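Local coordinates for protein immunomodulatory active chitinase (Trichuris suis, PDB 6G9C) that probably binds and hydrolyses chitin as a secreted family 18 glycosyl hydrolase of a parasitic whipworm, and has immunomodulatory activity, at residues A[301-306]-A[310-315]; A[41-46]-A[369-374]; A[316-321]-A[342-347]; A[272-277]-A[389-394]. All blocks are in the same frame, centred on the assembly; numbering follows the deposited sequence.

Interaction 1: residues A[301-306]-A[310-315]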
loop_
_atom_site.group_PDB
_atom_site.type_symbol
_atom_site.label_atom_id
_atom_site.label_comp_id
_atom_site.label_asym_id
_atom_site.label_seq_id
_atom_site.Cartn_x
_atom_site.Cartn_y
_atom_site.Cartn_z
ATOM N N GLU A 301 15.784 26.118 19.679
ATOM C CA GLU A 301 14.549 26.714 19.168
ATOM C C GLU A 301 13.507 25.665 18.788
ATOM O O GLU A 301 12.315 25.836 19.074
ATOM C CB GLU A 301 14.862 27.609 17.963
ATOM C CG GLU A 301 13.631 28.310 17.370
ATOM C CD GLU A 301 13.964 29.251 16.206
ATOM O OE1 GLU A 301 15.161 29.562 15.999
ATOM O OE2 GLU A 301 13.019 29.691 15.508
ATOM N N TYR A 302 13.922 24.580 18.133
ATOM C CA TYR A 302 12.973 23.596 17.622
ATOM C C TYR A 302 12.838 22.364 18.513
ATOM O O TYR A 302 11.719 21.922 18.772
ATOM C CB TYR A 302 13.366 23.177 16.197
ATOM C CG TYR A 302 13.343 24.333 15.203
ATOM C CD1 TYR A 302 14.466 25.131 15.008
ATOM C CD2 TYR A 302 12.197 24.625 14.465
ATOM C CE1 TYR A 302 14.448 26.188 14.107
ATOM C CE2 TYR A 302 12.169 25.694 13.551
ATOM C CZ TYR A 302 13.299 26.463 13.379
ATOM O OH TYR A 302 13.290 27.524 12.481
ATOM N N LEU A 303 13.943 21.802 19.013
ATOM C CA LEU A 303 13.827 20.600 19.837
ATOM C C LEU A 303 13.327 20.916 21.241
ATOM O O LEU A 303 12.656 20.078 21.849
ATOM C CB LEU A 303 15.163 19.857 19.916
ATOM C CG LEU A 303 15.779 19.303 18.627
ATOM C CD1 LEU A 303 16.600 18.065 18.901
ATOM C CD2 LEU A 303 14.734 19.023 17.569
ATOM N N ARG A 304 13.644 22.101 21.769
ATOM C CA ARG A 304 13.143 22.557 23.069
ATOM C C ARG A 304 13.401 21.523 24.164
ATOM O O ARG A 304 12.523 21.189 24.961
ATOM C CB ARG A 304 11.655 22.897 23.001
ATOM C CG ARG A 304 11.288 23.977 22.000
ATOM C CD ARG A 304 9.872 23.732 21.516
ATOM N NE ARG A 304 9.300 24.860 20.792
ATOM C CZ ARG A 304 8.083 24.857 20.256
ATOM N NH1 ARG A 304 7.312 23.780 20.365
ATOM N NH2 ARG A 304 7.633 25.930 19.616
ATOM N N GLU A 305 14.624 21.008 24.199
ATOM C CA GLU A 305 15.017 20.048 25.222
ATOM C C GLU A 305 16.464 20.329 25.603
ATOM O O GLU A 305 17.373 20.077 24.810
ATOM C CB GLU A 305 14.849 18.618 24.726
ATOM C CG GLU A 305 15.202 17.569 25.764
ATOM C CD GLU A 305 15.177 16.169 25.198
ATOM O OE1 GLU A 305 14.620 15.984 24.093
ATOM O OE2 GLU A 305 15.719 15.255 25.854
ATOM N N ALA A 306 16.675 20.861 26.801
ATOM C CA ALA A 306 18.029 21.177 27.229
ATOM C C ALA A 306 18.918 19.940 27.140
ATOM O O ALA A 306 18.503 18.827 27.480
ATOM C CB ALA A 306 18.019 21.744 28.649
ATOM N N SER A 310 19.596 19.502 17.165
ATOM C CA SER A 310 19.518 18.803 15.889
ATOM C C SER A 310 20.610 19.296 14.942
ATOM O O SER A 310 21.146 20.392 15.094
ATOM C CB SER A 310 18.156 19.018 15.236
ATOM O OG SER A 310 18.054 20.370 14.789
ATOM N N TYR A 311 20.923 18.475 13.935
ATOM C CA TYR A 311 21.899 18.906 12.942
ATOM C C TYR A 311 21.475 20.212 12.275
ATOM O O TYR A 311 22.301 21.115 12.067
ATOM C CB TYR A 311 22.127 17.817 11.889
ATOM C CG TYR A 311 23.037 18.303 10.796
ATOM C CD1 TYR A 311 24.369 18.584 11.054
ATOM C CD2 TYR A 311 22.563 18.533 9.510
ATOM C CE1 TYR A 311 25.213 19.083 10.050
ATOM C CE2 TYR A 311 23.392 19.014 8.521
ATOM C CZ TYR A 311 24.719 19.278 8.792
ATOM O OH TYR A 311 25.559 19.760 7.803
ATOM N N TYR A 312 20.196 20.350 11.926
ATOM C CA TYR A 312 19.822 21.591 11.253
ATOM C C TYR A 312 19.914 22.792 12.198
ATOM O O TYR A 312 20.153 23.919 11.747
ATOM C CB TYR A 312 18.429 21.461 10.617
ATOM C CG TYR A 312 17.245 21.252 11.545
ATOM C CD1 TYR A 312 16.642 22.330 12.200
ATOM C CD2 TYR A 312 16.686 19.980 11.721
ATOM C CE1 TYR A 312 15.532 22.143 13.025
ATOM C CE2 TYR A 312 15.580 19.790 12.544
ATOM C CZ TYR A 312 15.007 20.870 13.192
ATOM O OH TYR A 312 13.904 20.680 14.015
ATOM N N GLU A 313 19.753 22.572 13.503
ATOM C CA GLU A 313 19.950 23.653 14.464
ATOM C C GLU A 313 21.426 24.010 14.593
ATOM O O GLU A 313 21.773 25.180 14.792
ATOM C CB GLU A 313 19.378 23.256 15.825
ATOM C CG GLU A 313 17.884 23.468 15.976
ATOM C CD GLU A 313 17.356 22.814 17.242
ATOM O OE1 GLU A 313 18.068 21.946 17.790
ATOM O OE2 GLU A 313 16.246 23.169 17.691
ATOM N N VAL A 314 22.310 23.010 14.504
ATOM C CA VAL A 314 23.742 23.299 14.420
ATOM C C VAL A 314 24.027 24.171 13.205
ATOM O O VAL A 314 24.798 25.137 13.279
ATOM C CB VAL A 314 24.563 21.995 14.375
ATOM C CG1 VAL A 314 26.025 22.302 13.978
ATOM C CG2 VAL A 314 24.471 21.244 15.725
ATOM N N CYS A 315 23.409 23.851 12.065
ATOM C CA CYS A 315 23.607 24.678 10.880
ATOM C C CYS A 315 23.209 26.124 11.145
ATOM O O CYS A 315 23.916 27.057 10.735
ATOM C CB CYS A 315 22.804 24.103 9.716
ATOM S SG CYS A 315 23.629 22.736 8.893
#
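With chi1 at -83°, Glu313 swings CG alongside its backbone N, and the extended chain beyond carries the carboxylate to the amides of Tyr302 and Leu303. This glutamate belongs to a capping box that starts helix 311-319, part of the alpha+beta insertion that many family 18 chitinases carry on their TIM barrel. Ser310 OG at the N-cap accepts from Glu313 N at 3.1 Å, and Ser310 N returns a nearly straight bond (170°) to Glu313 OE1, which Thr300 OG1 also reaches. The other oxygen secures the preceding loop. Tyr302 N meets Glu313 OE2 almost end-on at 2.8 Å, and Leu303 N comes from the syn side, tilted out of the carboxylate plane, at 3.0 Å, so two consecutive amides grip one carboxylate oxygen and help fix the group's rotation. Beside these bonds, Tyr312 turns its edge toward the face of Tyr302 in a T-shaped stack, with centroids 5.5 Å apart and planes at 73°. Ser310 OG lies over the centre of the Tyr312 ring. Tyr312 OH fits against the loop, 3.4 Å from Tyr302 CB. Leu303 covers the helix start: its CD1 and CD2 both approach Ser310 CB, and CD1 lies 3.7 Å from Ser310 N.

Interaction 2: residues A[41-46]-A[369-374]. With EDO (1,2-ethanediol), chain C.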
loop_
_atom_site.group_PDB
_atom_site.type_symbol
_atom_site.label_atom_id
_atom_site.label_comp_id
_atom_site.label_asym_id
_atom_site.label_seq_id
_atom_site.Cartn_x
_atom_site.Cartn_y
_atom_site.Cartn_z
ATOM N N ASN A 41 6.942 9.983 16.017
ATOM C CA ASN A 41 5.590 10.530 15.930
ATOM C C ASN A 41 5.377 11.766 16.819
ATOM O O ASN A 41 4.234 12.237 16.941
ATOM C CB ASN A 41 4.537 9.434 16.227
ATOM C CG ASN A 41 4.681 8.810 17.600
ATOM O OD1 ASN A 41 5.502 9.235 18.403
ATOM N ND2 ASN A 41 3.859 7.786 17.883
ATOM N N TRP A 42 6.438 12.336 17.406
ATOM C CA TRP A 42 6.331 13.632 18.064
ATOM C C TRP A 42 7.008 14.760 17.285
ATOM O O TRP A 42 6.895 15.926 17.687
ATOM C CB TRP A 42 6.905 13.570 19.489
ATOM C CG TRP A 42 8.357 13.191 19.563
ATOM C CD1 TRP A 42 9.429 14.045 19.630
ATOM C CD2 TRP A 42 8.900 11.858 19.622
ATOM N NE1 TRP A 42 10.605 13.320 19.705
ATOM C CE2 TRP A 42 10.306 11.980 19.692
ATOM C CE3 TRP A 42 8.332 10.576 19.603
ATOM C CZ2 TRP A 42 11.155 10.860 19.750
ATOM C CZ3 TRP A 42 9.174 9.464 19.665
ATOM C CH2 TRP A 42 10.566 9.614 19.739
ATOM N N ALA A 43 7.696 14.453 16.178
ATOM C CA ALA A 43 8.313 15.507 15.367
ATOM C C ALA A 43 7.274 16.389 14.684
ATOM O O ALA A 43 7.603 17.515 14.270
ATOM C CB ALA A 43 9.257 14.882 14.336
ATOM N N GLN A 44 6.027 15.916 14.587
ATOM C CA GLN A 44 4.924 16.716 14.085
ATOM C C GLN A 44 4.629 17.919 14.957
ATOM O O GLN A 44 3.868 18.793 14.532
ATOM C CB GLN A 44 3.648 15.877 13.997
ATOM C CG GLN A 44 3.268 15.251 15.348
ATOM C CD GLN A 44 1.875 14.654 15.374
ATOM O OE1 GLN A 44 0.914 15.257 14.894
ATOM N NE2 GLN A 44 1.753 13.473 15.965
ATOM N N TYR A 45 5.169 17.975 16.172
ATOM C CA TYR A 45 4.874 19.089 17.059
ATOM C C TYR A 45 5.932 20.183 17.019
ATOM O O TYR A 45 5.746 21.225 17.655
ATOM C CB TYR A 45 4.694 18.580 18.498
ATOM C CG TYR A 45 3.568 17.566 18.622
ATOM C CD1 TYR A 45 2.268 17.900 18.266
ATOM C CD2 TYR A 45 3.811 16.273 19.078
ATOM C CE1 TYR A 45 1.230 16.977 18.364
ATOM C CE2 TYR A 45 2.774 15.337 19.187
ATOM C CZ TYR A 45 1.493 15.703 18.831
ATOM O OH TYR A 45 0.471 14.796 18.934
ATOM N N ARG A 46 7.024 19.985 16.287
ATOM C CA ARG A 46 8.030 21.031 16.184
ATOM C C ARG A 46 7.517 22.191 15.333
ATOM O O ARG A 46 6.730 21.988 14.404
ATOM C CB ARG A 46 9.309 20.484 15.576
ATOM C CG ARG A 46 9.728 19.202 16.213
ATOM C CD ARG A 46 11.208 19.137 16.424
ATOM N NE ARG A 46 11.497 18.053 17.351
ATOM C CZ ARG A 46 12.004 16.877 17.001
ATOM N NH1 ARG A 46 12.315 16.624 15.741
ATOM N NH2 ARG A 46 12.215 15.960 17.932
ATOM N N THR A 369 17.588 10.605 13.857
ATOM C CA THR A 369 16.290 10.304 13.254
ATOM C C THR A 369 16.198 10.966 11.883
ATOM O O THR A 369 17.058 11.764 11.505
ATOM C CB THR A 369 15.113 10.891 14.055
ATOM O OG1 THR A 369 15.213 12.320 14.010
ATOM C CG2 THR A 369 15.102 10.451 15.511
ATOM N N LEU A 370 15.109 10.687 11.161
ATOM C CA LEU A 370 14.863 11.421 9.923
ATOM C C LEU A 370 14.662 12.907 10.182
ATOM O O LEU A 370 15.031 13.741 9.347
ATOM C CB LEU A 370 13.624 10.863 9.221
ATOM C CG LEU A 370 13.717 9.516 8.518
ATOM C CD1 LEU A 370 12.314 8.922 8.385
ATOM C CD2 LEU A 370 14.394 9.663 7.145
ATOM N N ASP A 371 14.058 13.260 11.316
ATOM C CA ASP A 371 13.599 14.624 11.532
ATOM C C ASP A 371 14.665 15.526 12.138
ATOM O O ASP A 371 14.394 16.709 12.350
ATOM C CB ASP A 371 12.354 14.631 12.421
ATOM C CG ASP A 371 12.524 13.763 13.661
ATOM O OD1 ASP A 371 13.113 14.252 14.653
ATOM O OD2 ASP A 371 12.075 12.596 13.629
ATOM N N TYR A 372 15.864 15.008 12.406
ATOM C CA TYR A 372 16.944 15.867 12.884
ATOM C C TYR A 372 17.881 16.329 11.777
ATOM O O TYR A 372 18.661 17.266 11.990
ATOM C CB TYR A 372 17.770 15.147 13.943
ATOM C CG TYR A 372 17.065 14.848 15.239
ATOM C CD1 TYR A 372 16.077 15.687 15.752
ATOM C CD2 TYR A 372 17.411 13.715 15.967
ATOM C CE1 TYR A 372 15.456 15.389 16.985
ATOM C CE2 TYR A 372 16.803 13.413 17.162
ATOM C CZ TYR A 372 15.838 14.250 17.673
ATOM O OH TYR A 372 15.262 13.904 18.882
ATOM N N ASP A 373 17.836 15.685 10.613
ATOM C CA ASP A 373 18.608 16.111 9.461
ATOM C C ASP A 373 18.005 17.399 8.897
ATOM O O ASP A 373 16.888 17.801 9.241
ATOM C CB ASP A 373 18.600 15.004 8.408
ATOM C CG ASP A 373 19.763 15.066 7.426
ATOM O OD1 ASP A 373 20.566 16.029 7.410
ATOM O OD2 ASP A 373 19.854 14.107 6.627
ATOM N N ASP A 374 18.743 18.040 8.002
ATOM C CA ASP A 374 18.209 19.185 7.251
ATOM C C ASP A 374 17.283 18.640 6.162
ATOM O O ASP A 374 17.621 18.578 4.983
ATOM C CB ASP A 374 19.354 20.018 6.677
ATOM C CG ASP A 374 18.918 21.422 6.207
ATOM O OD1 ASP A 374 17.881 21.953 6.672
ATOM O OD2 ASP A 374 19.645 22.008 5.370
HETATM C C1 EDO C . 17.739 12.210 20.844
HETATM O O1 EDO C . 16.451 11.943 20.287
HETATM C C2 EDO C . 17.593 13.523 21.596
HETATM O O2 EDO C . 16.682 13.396 22.694
HETATM O O HOH W 1 13.193 14.461 20.524
HETATM O O HOH W 2 12.548 13.328 17.111
HETATM O O HOH W 3 12.559 18.410 13.407
#
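Arg46 and Asp371 form the tight half of this contact, a buried salt bridge between two loops of the TIM barrel. Arg46 NH1 reaches Asp371 OD1 at 2.7 Å with an N-H...O angle of 164°. The oxygen sits at the edge of the guanidinium, close to its plane, whereas the donor approaches from above the carboxylate plane; the two side chains cross at about a right angle. Behind the bridge the methyl of Ala43 presses on the carboxylate, its CB 3.5 Å from Asp371 CG, while Asp371 OD2 is taken up by Thr40 OG1. A bend at chi2 (-139°) brings the guanidinium round to Asp371 and to the neighbouring tyrosine, Arg46 NH2 lying 3.4 Å from Tyr372 CE1 with guanidinium and ring planes 25° apart.

The other half is looser and mediated by small molecules. One water links Arg46 NH2 to Asp371 OD1, adding a second donor to that oxygen, and another joins Arg46 NH1 to Asp371 O. A third spans the wider separation between Trp42 NE1 and Tyr372 OH. Tyr372 OH is also 2.7 Å from O1 of a bound 1,2-ethanediol, a hydrogen bond in which either partner could donate; the diol is also held by Trp368 NE1.

In the fold, 41-46 follows strand 34-40, and the loop holding 369-374 follows strand 364-368. These parallel neighbours close the barrel, so the salt bridge joins the loops leaving its first and last strands. Helix 311-319 lies alongside, with Tyr312 touching Arg46.

Interaction 3: residues A[316-321]-A[342-347]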
loop_
_atom_site.group_PDB
_atom_site.type_symbol
_atom_site.label_atom_id
_atom_site.label_comp_id
_atom_site.label_asym_id
_atom_site.label_seq_id
_atom_site.Cartn_x
_atom_site.Cartn_y
_atom_site.Cartn_z
ATOM N N GLN A 316 22.071 26.324 11.818
ATOM C CA GLN A 316 21.629 27.670 12.175
ATOM C C GLN A 316 22.670 28.379 13.033
ATOM O O GLN A 316 22.929 29.572 12.849
ATOM C CB GLN A 316 20.278 27.592 12.894
ATOM C CG GLN A 316 19.543 28.913 13.097
ATOM C CD GLN A 316 18.050 28.716 13.368
ATOM O OE1 GLN A 316 17.205 29.017 12.521
ATOM N NE2 GLN A 316 17.724 28.209 14.553
ATOM N N LYS A 317 23.296 27.660 13.969
ATOM C CA LYS A 317 24.308 28.299 14.812
ATOM C C LYS A 317 25.611 28.551 14.062
ATOM O O LYS A 317 26.276 29.568 14.302
ATOM C CB LYS A 317 24.559 27.448 16.062
ATOM C CG LYS A 317 23.383 27.432 17.031
ATOM C CD LYS A 317 23.727 26.654 18.291
ATOM C CE LYS A 317 22.607 26.748 19.315
ATOM N NZ LYS A 317 22.244 28.173 19.587
ATOM N N LEU A 318 25.980 27.668 13.136
ATOM C CA LEU A 318 27.131 27.940 12.278
ATOM C C LEU A 318 26.929 29.218 11.468
ATOM O O LEU A 318 27.858 30.022 11.308
ATOM C CB LEU A 318 27.373 26.747 11.349
ATOM C CG LEU A 318 28.039 25.562 12.045
ATOM C CD1 LEU A 318 28.067 24.345 11.133
ATOM C CD2 LEU A 318 29.435 25.970 12.472
ATOM N N SER A 319 25.715 29.427 10.951
ATOM C CA SER A 319 25.418 30.671 10.252
ATOM C C SER A 319 25.545 31.878 11.167
ATOM O O SER A 319 25.887 32.971 10.701
ATOM C CB SER A 319 24.015 30.611 9.652
ATOM O OG SER A 319 23.912 29.521 8.761
ATOM N N SER A 320 25.273 31.708 12.459
ATOM C CA SER A 320 25.348 32.786 13.436
ATOM C C SER A 320 26.746 32.970 14.011
ATOM O O SER A 320 26.913 33.737 14.964
ATOM C CB SER A 320 24.356 32.539 14.574
ATOM O OG SER A 320 23.028 32.513 14.088
ATOM N N GLY A 321 27.747 32.286 13.471
ATOM C CA GLY A 321 29.109 32.507 13.899
ATOM C C GLY A 321 29.638 31.554 14.945
ATOM O O GLY A 321 30.685 31.836 15.531
ATOM N N PHE A 342 28.663 21.671 22.027
ATOM C CA PHE A 342 27.897 20.532 21.541
ATOM C C PHE A 342 28.814 19.555 20.829
ATOM O O PHE A 342 29.625 19.957 19.993
ATOM C CB PHE A 342 26.794 20.947 20.560
ATOM C CG PHE A 342 25.863 21.999 21.075
ATOM C CD1 PHE A 342 26.139 23.351 20.880
ATOM C CD2 PHE A 342 24.667 21.640 21.684
ATOM C CE1 PHE A 342 25.264 24.322 21.340
ATOM C CE2 PHE A 342 23.783 22.619 22.137
ATOM C CZ PHE A 342 24.080 23.944 21.963
ATOM N N SER A 343 28.658 18.275 21.130
ATOM C CA SER A 343 29.208 17.227 20.288
ATOM C C SER A 343 28.115 16.771 19.327
ATOM O O SER A 343 26.983 16.535 19.746
ATOM C CB SER A 343 29.696 16.059 21.145
ATOM O OG SER A 343 29.790 14.874 20.372
ATOM N N TYR A 344 28.433 16.659 18.045
ATOM C CA TYR A 344 27.384 16.334 17.087
ATOM C C TYR A 344 27.993 15.514 15.958
ATOM O O TYR A 344 29.162 15.136 16.008
ATOM C CB TYR A 344 26.688 17.603 16.554
ATOM C CG TYR A 344 27.537 18.507 15.681
ATOM C CD1 TYR A 344 28.547 19.300 16.228
ATOM C CD2 TYR A 344 27.300 18.599 14.307
ATOM C CE1 TYR A 344 29.310 20.142 15.429
ATOM C CE2 TYR A 344 28.063 19.441 13.497
ATOM C CZ TYR A 344 29.072 20.200 14.061
ATOM O OH TYR A 344 29.821 21.043 13.260
ATOM N N ASP A 345 27.170 15.206 14.955
ATOM C CA ASP A 345 27.637 14.508 13.762
ATOM C C ASP A 345 27.259 15.295 12.514
ATOM O O ASP A 345 26.229 15.978 12.471
ATOM C CB ASP A 345 27.068 13.076 13.700
ATOM C CG ASP A 345 27.919 12.092 14.496
ATOM O OD1 ASP A 345 27.709 11.987 15.726
ATOM O OD2 ASP A 345 28.818 11.459 13.895
ATOM N N ASP A 346 28.114 15.218 11.500
ATOM C CA ASP A 346 27.905 16.023 10.307
ATOM C C ASP A 346 28.299 15.196 9.089
ATOM O O ASP A 346 28.511 13.982 9.183
ATOM C CB ASP A 346 28.661 17.357 10.429
ATOM C CG ASP A 346 30.192 17.210 10.356
ATOM O OD1 ASP A 346 30.721 16.075 10.329
ATOM O OD2 ASP A 346 30.875 18.267 10.317
ATOM N N VAL A 347 28.408 15.860 7.933
ATOM C CA VAL A 347 28.700 15.121 6.705
ATOM C C VAL A 347 30.052 14.427 6.807
ATOM O O VAL A 347 30.201 13.265 6.409
ATOM C CB VAL A 347 28.628 16.035 5.469
ATOM C CG1 VAL A 347 29.108 15.267 4.262
ATOM C CG2 VAL A 347 27.198 16.512 5.237
#
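The alpha+beta insertion of the family 18 fold is the setting here: the C-terminal turn of helix 311-319 rests, through two pairs of side chains, on the end of strand 340-343 and the chain that follows it. Lys317 meets Phe342 with its methylenes. Lys317 CE lies 4.1 Å from Phe342 CZ, and Lys317 CD is as near to Phe342 CE1, so the aliphatic shaft runs transversely past the outer end of the phenyl group and approaches its ring obliquely. The shaft is extended as far as CE, and a turn in the last torsion (chi4 -53°) then directs the ammonium nitrogen to Gln337 OE1, separating the polar duty of the lysine from its apolar one.

One residue further along, Leu318 reaches toward Tyr344 and brings its CD1 to 4.3 Å from Tyr344 OH. These are modest van der Waals approaches and the shared surface is small. Leu335 of strand 332-337 touches both Leu318 and Tyr344, and so packs with this second pair.

The helix finishes in a Schellman motif: Ala322 N returns to Lys317 O, and Gly321, with positive phi (96°), is its C-prime residue. Across the contact another helix is about to begin. Asp346 is the N-cap of helix 347-360 and spends its OD2 on a salt bridge with Arg324. Lys317 thus packs on Phe342 with its side chain, while its carbonyl belongs to the motif that ends its own helix, whose inner bond runs 3.1 Å from Gly321 N to Leu318 O.

Interaction 4: residues A[272-277]-A[389-394]. With EDO (1,2-ethanediol), chain D.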
loop_
_atom_site.group_PDB
_atom_site.type_symbol
_atom_site.label_atom_id
_atom_site.label_comp_id
_atom_site.label_asym_id
_atom_site.label_seq_id
_atom_site.Cartn_x
_atom_site.Cartn_y
_atom_site.Cartn_z
ATOM N N LEU A 272 23.630 5.734 13.595
ATOM C CA LEU A 272 24.192 7.042 13.230
ATOM C C LEU A 272 23.273 8.129 13.774
ATOM O O LEU A 272 22.097 8.206 13.359
ATOM C CB LEU A 272 24.344 7.199 11.712
ATOM C CG LEU A 272 25.080 6.097 10.950
ATOM C CD1 LEU A 272 24.974 6.364 9.463
ATOM C CD2 LEU A 272 26.531 6.013 11.374
ATOM N N PRO A 273 23.736 8.973 14.692
ATOM C CA PRO A 273 22.875 10.043 15.212
ATOM C C PRO A 273 22.877 11.244 14.281
ATOM O O PRO A 273 23.926 11.645 13.780
ATOM C CB PRO A 273 23.534 10.403 16.547
ATOM C CG PRO A 273 24.984 10.074 16.340
ATOM C CD PRO A 273 25.040 8.916 15.384
ATOM N N THR A 274 21.700 11.845 14.074
ATOM C CA THR A 274 21.631 13.130 13.368
ATOM C C THR A 274 21.354 14.280 14.324
ATOM O O THR A 274 21.076 15.404 13.873
ATOM C CB THR A 274 20.571 13.105 12.263
ATOM O OG1 THR A 274 19.315 12.684 12.809
ATOM C CG2 THR A 274 20.989 12.172 11.130
ATOM N N TYR A 275 21.410 14.017 15.631
ATOM C CA TYR A 275 21.349 15.005 16.695
ATOM C C TYR A 275 22.708 15.079 17.375
ATOM O O TYR A 275 23.595 14.243 17.153
ATOM C CB TYR A 275 20.274 14.659 17.736
ATOM C CG TYR A 275 20.655 13.390 18.471
ATOM C CD1 TYR A 275 20.440 12.152 17.884
ATOM C CD2 TYR A 275 21.315 13.437 19.690
ATOM C CE1 TYR A 275 20.830 10.967 18.521
ATOM C CE2 TYR A 275 21.714 12.265 20.334
ATOM C CZ TYR A 275 21.473 11.041 19.732
ATOM O OH TYR A 275 21.875 9.893 20.345
ATOM N N GLY A 276 22.854 16.109 18.216
ATOM C CA GLY A 276 24.008 16.233 19.077
ATOM C C GLY A 276 23.569 16.437 20.519
ATOM O O GLY A 276 22.379 16.595 20.814
ATOM N N ARG A 277 24.558 16.435 21.414
ATOM C CA ARG A 277 24.325 16.646 22.839
ATOM C C ARG A 277 25.197 17.787 23.319
ATOM O O ARG A 277 26.298 18.004 22.803
ATOM C CB ARG A 277 24.622 15.399 23.671
ATOM C CG ARG A 277 23.707 14.240 23.334
ATOM C CD ARG A 277 23.717 13.132 24.381
ATOM N NE ARG A 277 22.625 12.209 24.074
ATOM C CZ ARG A 277 21.367 12.382 24.457
ATOM N NH1 ARG A 277 21.038 13.414 25.227
ATOM N NH2 ARG A 277 20.442 11.504 24.087
ATOM N N PRO A 389 21.267 16.185 3.859
ATOM C CA PRO A 389 22.715 16.085 3.601
ATOM C C PRO A 389 23.373 14.955 4.382
ATOM O O PRO A 389 24.343 14.353 3.900
ATOM C CB PRO A 389 23.245 17.461 4.034
ATOM C CG PRO A 389 22.240 17.945 5.043
ATOM C CD PRO A 389 20.913 17.438 4.545
ATOM N N LEU A 390 22.867 14.646 5.574
ATOM C CA LEU A 390 23.433 13.555 6.362
ATOM C C LEU A 390 22.909 12.196 5.903
ATOM O O LEU A 390 23.691 11.294 5.579
ATOM C CB LEU A 390 23.122 13.750 7.851
ATOM C CG LEU A 390 23.600 15.048 8.500
ATOM C CD1 LEU A 390 23.526 14.947 10.013
ATOM C CD2 LEU A 390 25.004 15.359 8.050
ATOM N N ILE A 391 21.587 12.032 5.866
ATOM C CA ILE A 391 21.024 10.697 5.675
ATOM C C ILE A 391 21.245 10.192 4.246
ATOM O O ILE A 391 21.411 8.982 4.034
ATOM C CB ILE A 391 19.540 10.707 6.096
ATOM C CG1 ILE A 391 19.447 11.072 7.579
ATOM C CG2 ILE A 391 18.887 9.339 5.889
ATOM C CD1 ILE A 391 18.047 11.285 8.068
ATOM N N SER A 392 21.305 11.098 3.252
ATOM C CA SER A 392 21.605 10.700 1.875
ATOM C C SER A 392 22.895 9.906 1.751
ATOM O O SER A 392 23.057 9.165 0.773
ATOM C CB SER A 392 21.739 11.929 0.951
ATOM O OG SER A 392 20.565 12.708 0.957
ATOM N N LEU A 393 23.828 10.074 2.696
ATOM C CA LEU A 393 25.126 9.413 2.592
ATOM C C LEU A 393 25.011 7.896 2.658
ATOM O O LEU A 393 25.909 7.201 2.178
ATOM C CB LEU A 393 26.058 9.912 3.702
ATOM C CG LEU A 393 26.496 11.379 3.519
ATOM C CD1 LEU A 393 27.222 11.897 4.749
ATOM C CD2 LEU A 393 27.360 11.525 2.292
ATOM N N MET A 394 23.950 7.366 3.278
ATOM C CA MET A 394 23.776 5.917 3.327
ATOM C C MET A 394 23.584 5.345 1.925
ATOM O O MET A 394 24.354 4.489 1.473
ATOM C CB MET A 394 22.592 5.550 4.232
ATOM C CG MET A 394 22.836 5.788 5.711
ATOM S SD MET A 394 21.661 4.877 6.750
ATOM C CE MET A 394 20.109 5.587 6.234
HETATM C C1 EDO D . 17.851 7.727 20.777
HETATM O O1 EDO D . 17.780 6.647 21.701
HETATM C C2 EDO D . 18.960 8.697 21.177
HETATM O O2 EDO D . 18.812 9.077 22.548
#
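The side chains of Thr274 and Leu390 lie antiparallel, each running past the other, while Ile391 lies nearly perpendicular to the threonine. The meeting joins strand 268-281 of the family 18 TIM barrel to the chain entering the last modelled helix, 392-398. The touching is done by one methyl: Thr274 CG2 is 3.9 Å from Leu390 CD1 and 4.0 Å from Ile391 CG1. A chi1 of 53° turns that methyl alongside the backbone N and places OG1 between N and the carbonyl carbon, where it bonds to Thr369 O; the residue is thus apolar toward 389-394 and polar toward the neighbouring loop. Asp373 holds 389-394 in place by accepting from the backbone N atoms of Leu390 and Ile391. Tyr275 starts away from this packing, and Tyr275 OH lies 3.3 Å from C2 of a 1,2-ethanediol, probably from the crystallisation liquor, which Asp221 OD2 also binds and whose O2 accepts a weak bond from Arg277 NH2. Two residues before Thr274 on the strand, Leu272 CD1 comes to 4.4 Å from Met394 CG in a looser apolar contact.

Overall arrangement
From the N terminus, 41-46 waits for 369-374, so interaction 2 closes a very long loop joining the first and last barrel strands. Inside it, 272-277 opens interaction 4, which ends only at 389-394, beyond 369-374; interactions 2 and 4 therefore cross, and side-chain to backbone bonds between 369-374 and both segments of interaction 4 join them. Interactions 1 and 3 are nested within both, in series: 301-306 closes on 310-315, then 316-321 on 342-347, sharing helix 311-319. That helix faces the barrel through Tyr312, which packs on 371-373, and through Tyr311, whose N probably bonds to Thr274 O. Ser343 N to Arg277 O links interactions 3 and 4.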